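Long-range contact in spore coat polysaccharide biosynthesis protein SpsE (Bacillus subtilis, PDB 1VLI), which takes part in spore coat polysaccharide biosynthesis, probably as an N-acylneuraminate-9-phosphate synthase-like enzyme: residues I116-V121 against S136-A141. Residues are numbered along the deposited sequence.
Sequences IFLSTV and SAFKIA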
loop_
_atom_site.group_PDB
_atom_site.type_symbol
_atom_site.label_atom_id
_atom_site.label_comp_id
_atom_site.label_asym_id
_atom_site.label_seq_id
_atom_site.Cartn_x
_atom_site.Cartn_y
_atom_site.Cartn_z
ATOM N N ILE A 116 -10.798 -9.990 8.808
ATOM C CA ILE A 116 -9.450 -10.359 8.458
ATOM C C ILE A 116 -8.562 -9.162 8.734
ATOM O O ILE A 116 -8.712 -8.092 8.106
ATOM C CB ILE A 116 -9.369 -10.755 6.961
ATOM C CG1 ILE A 116 -10.235 -11.998 6.665
ATOM C CG2 ILE A 116 -7.905 -10.944 6.521
ATOM C CD1 ILE A 116 -10.482 -12.224 5.154
ATOM N N PHE A 117 -7.625 -9.363 9.653
ATOM C CA PHE A 117 -6.625 -8.382 9.986
ATOM C C PHE A 117 -5.610 -8.281 8.871
ATOM O O PHE A 117 -5.089 -9.300 8.393
ATOM C CB PHE A 117 -5.913 -8.781 11.275
ATOM C CG PHE A 117 -4.791 -7.845 11.670
ATOM C CD1 PHE A 117 -5.042 -6.736 12.489
ATOM C CD2 PHE A 117 -3.487 -8.060 11.217
ATOM C CE1 PHE A 117 -3.996 -5.860 12.846
ATOM C CE2 PHE A 117 -2.449 -7.185 11.562
ATOM C CZ PHE A 117 -2.705 -6.092 12.382
ATOM N N LEU A 118 -5.340 -7.039 8.468
ATOM C CA LEU A 118 -4.307 -6.735 7.479
ATOM C C LEU A 118 -3.442 -5.570 7.910
ATOM O O LEU A 118 -3.902 -4.645 8.578
ATOM C CB LEU A 118 -4.937 -6.398 6.130
ATOM C CG LEU A 118 -5.701 -7.498 5.404
ATOM C CD1 LEU A 118 -6.333 -6.846 4.223
ATOM C CD2 LEU A 118 -4.788 -8.618 4.962
ATOM N N SER A 119 -2.180 -5.610 7.510
ATOM C CA SER A 119 -1.310 -4.453 7.672
ATOM C C SER A 119 -0.407 -4.252 6.439
ATOM O O SER A 119 -0.443 -5.036 5.483
ATOM C CB SER A 119 -0.470 -4.625 8.933
ATOM O OG SER A 119 -0.067 -3.372 9.414
ATOM N N THR A 120 0.452 -3.244 6.525
ATOM C CA THR A 120 1.348 -2.834 5.444
ATOM C C THR A 120 2.801 -3.031 5.832
ATOM O O THR A 120 3.197 -2.701 6.961
ATOM C CB THR A 120 1.122 -1.334 5.172
ATOM O OG1 THR A 120 -0.268 -1.135 4.948
ATOM C CG2 THR A 120 1.761 -0.893 3.886
ATOM N N VAL A 121 3.597 -3.540 4.892
ATOM C CA VAL A 121 5.046 -3.623 5.087
ATOM C C VAL A 121 5.812 -2.672 4.172
ATOM O O VAL A 121 5.361 -2.360 3.068
ATOM C CB VAL A 121 5.574 -5.069 4.977
ATOM C CG1 VAL A 121 4.873 -5.923 5.990
ATOM C CG2 VAL A 121 5.368 -5.636 3.617
ATOM N N SER A 136 -2.660 -12.883 6.175
ATOM C CA SER A 136 -3.467 -13.363 5.030
ATOM C C SER A 136 -3.070 -12.710 3.691
ATOM O O SER A 136 -3.466 -13.167 2.619
ATOM C CB SER A 136 -4.964 -13.122 5.273
ATOM O OG SER A 136 -5.404 -13.687 6.515
ATOM N N ALA A 137 -2.282 -11.646 3.755
ATOM C CA ALA A 137 -1.896 -10.896 2.563
ATOM C C ALA A 137 -0.961 -9.853 3.062
ATOM O O ALA A 137 -0.971 -9.524 4.271
ATOM C CB ALA A 137 -3.096 -10.241 1.884
ATOM N N PHE A 138 -0.125 -9.384 2.138
ATOM C CA PHE A 138 0.789 -8.292 2.372
ATOM C C PHE A 138 0.271 -7.134 1.534
ATOM O O PHE A 138 -0.106 -7.314 0.389
ATOM C CB PHE A 138 2.195 -8.672 1.932
ATOM C CG PHE A 138 2.847 -9.715 2.797
ATOM C CD1 PHE A 138 3.467 -9.362 4.003
ATOM C CD2 PHE A 138 2.867 -11.052 2.400
ATOM C CE1 PHE A 138 4.090 -10.337 4.813
ATOM C CE2 PHE A 138 3.493 -12.038 3.207
ATOM C CZ PHE A 138 4.091 -11.683 4.420
ATOM N N LYS A 139 0.213 -5.965 2.156
ATOM C CA LYS A 139 -0.220 -4.749 1.550
ATOM C C LYS A 139 1.046 -3.894 1.353
ATOM O O LYS A 139 1.895 -3.841 2.208
ATOM C CB LYS A 139 -1.314 -4.072 2.403
ATOM C CG LYS A 139 -1.726 -2.657 1.894
ATOM C CD LYS A 139 -2.785 -2.700 0.793
ATOM C CE LYS A 139 -3.031 -1.330 0.160
ATOM N NZ LYS A 139 -1.923 -0.901 -0.771
ATOM N N ILE A 140 1.194 -3.288 0.184
ATOM C CA ILE A 140 2.351 -2.444 -0.124
ATOM C C ILE A 140 1.791 -1.061 -0.488
ATOM O O ILE A 140 0.850 -0.979 -1.241
ATOM C CB ILE A 140 3.122 -3.025 -1.325
ATOM C CG1 ILE A 140 3.502 -4.511 -1.113
ATOM C CG2 ILE A 140 4.304 -2.104 -1.720
ATOM C CD1 ILE A 140 4.610 -4.756 -0.148
ATOM N N ALA A 141 2.345 -0.003 0.093
ATOM C CA ALA A 141 1.916 1.363 -0.171
ATOM C C ALA A 141 2.423 1.819 -1.552
ATOM O O ALA A 141 3.377 1.228 -2.116
ATOM C CB ALA A 141 2.495 2.322 0.930
HETATM O O HOH W 1 -2.449 -10.078 7.860
HETATM O O HOH W 2 -1.386 -7.968 6.425
HETATM O O HOH W 3 4.645 -0.118 2.032
#
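At Ser136 the backbones stand apart, Phe117 O lying 4.9 Å from Ser136 N, and a water spans them, donating to Phe117 O (2.8 Å) and accepting from Ser136 N (3.3 Å). A second runs the other way, donating to Ala137 O and accepting from Ser119 N, 2.7 Å each, while Ala137 CB meets Leu118 CD2 at 3.9 Å. The ring of Phe138 takes Val121 CG2 obliquely, 4.2 Å from CD1. At Lys139 the gap closes: its CA lies 4.6 Å from Thr120 CA, and Val121 N donates to Lys139 O (3.2 Å, N-H...O angle 157°). This single Thr120-Lys139 bridge joins segment 116-121 to strand 138-140 and, with the waters, closes the seam between the third and fourth strands of the NeuB-family TIM barrel. Lys139 NZ donates a hydrogen bond to Ile140 O (2.8 Å) and is also hydrogen-bonded to Ser164 OG, its side chain about 8 Å from the zinc. Ile140 CD1 packs on Val121 CG2 (3.9 Å), and a third water connects Ala141 N (3.0 Å) with Val121 O (2.6 Å).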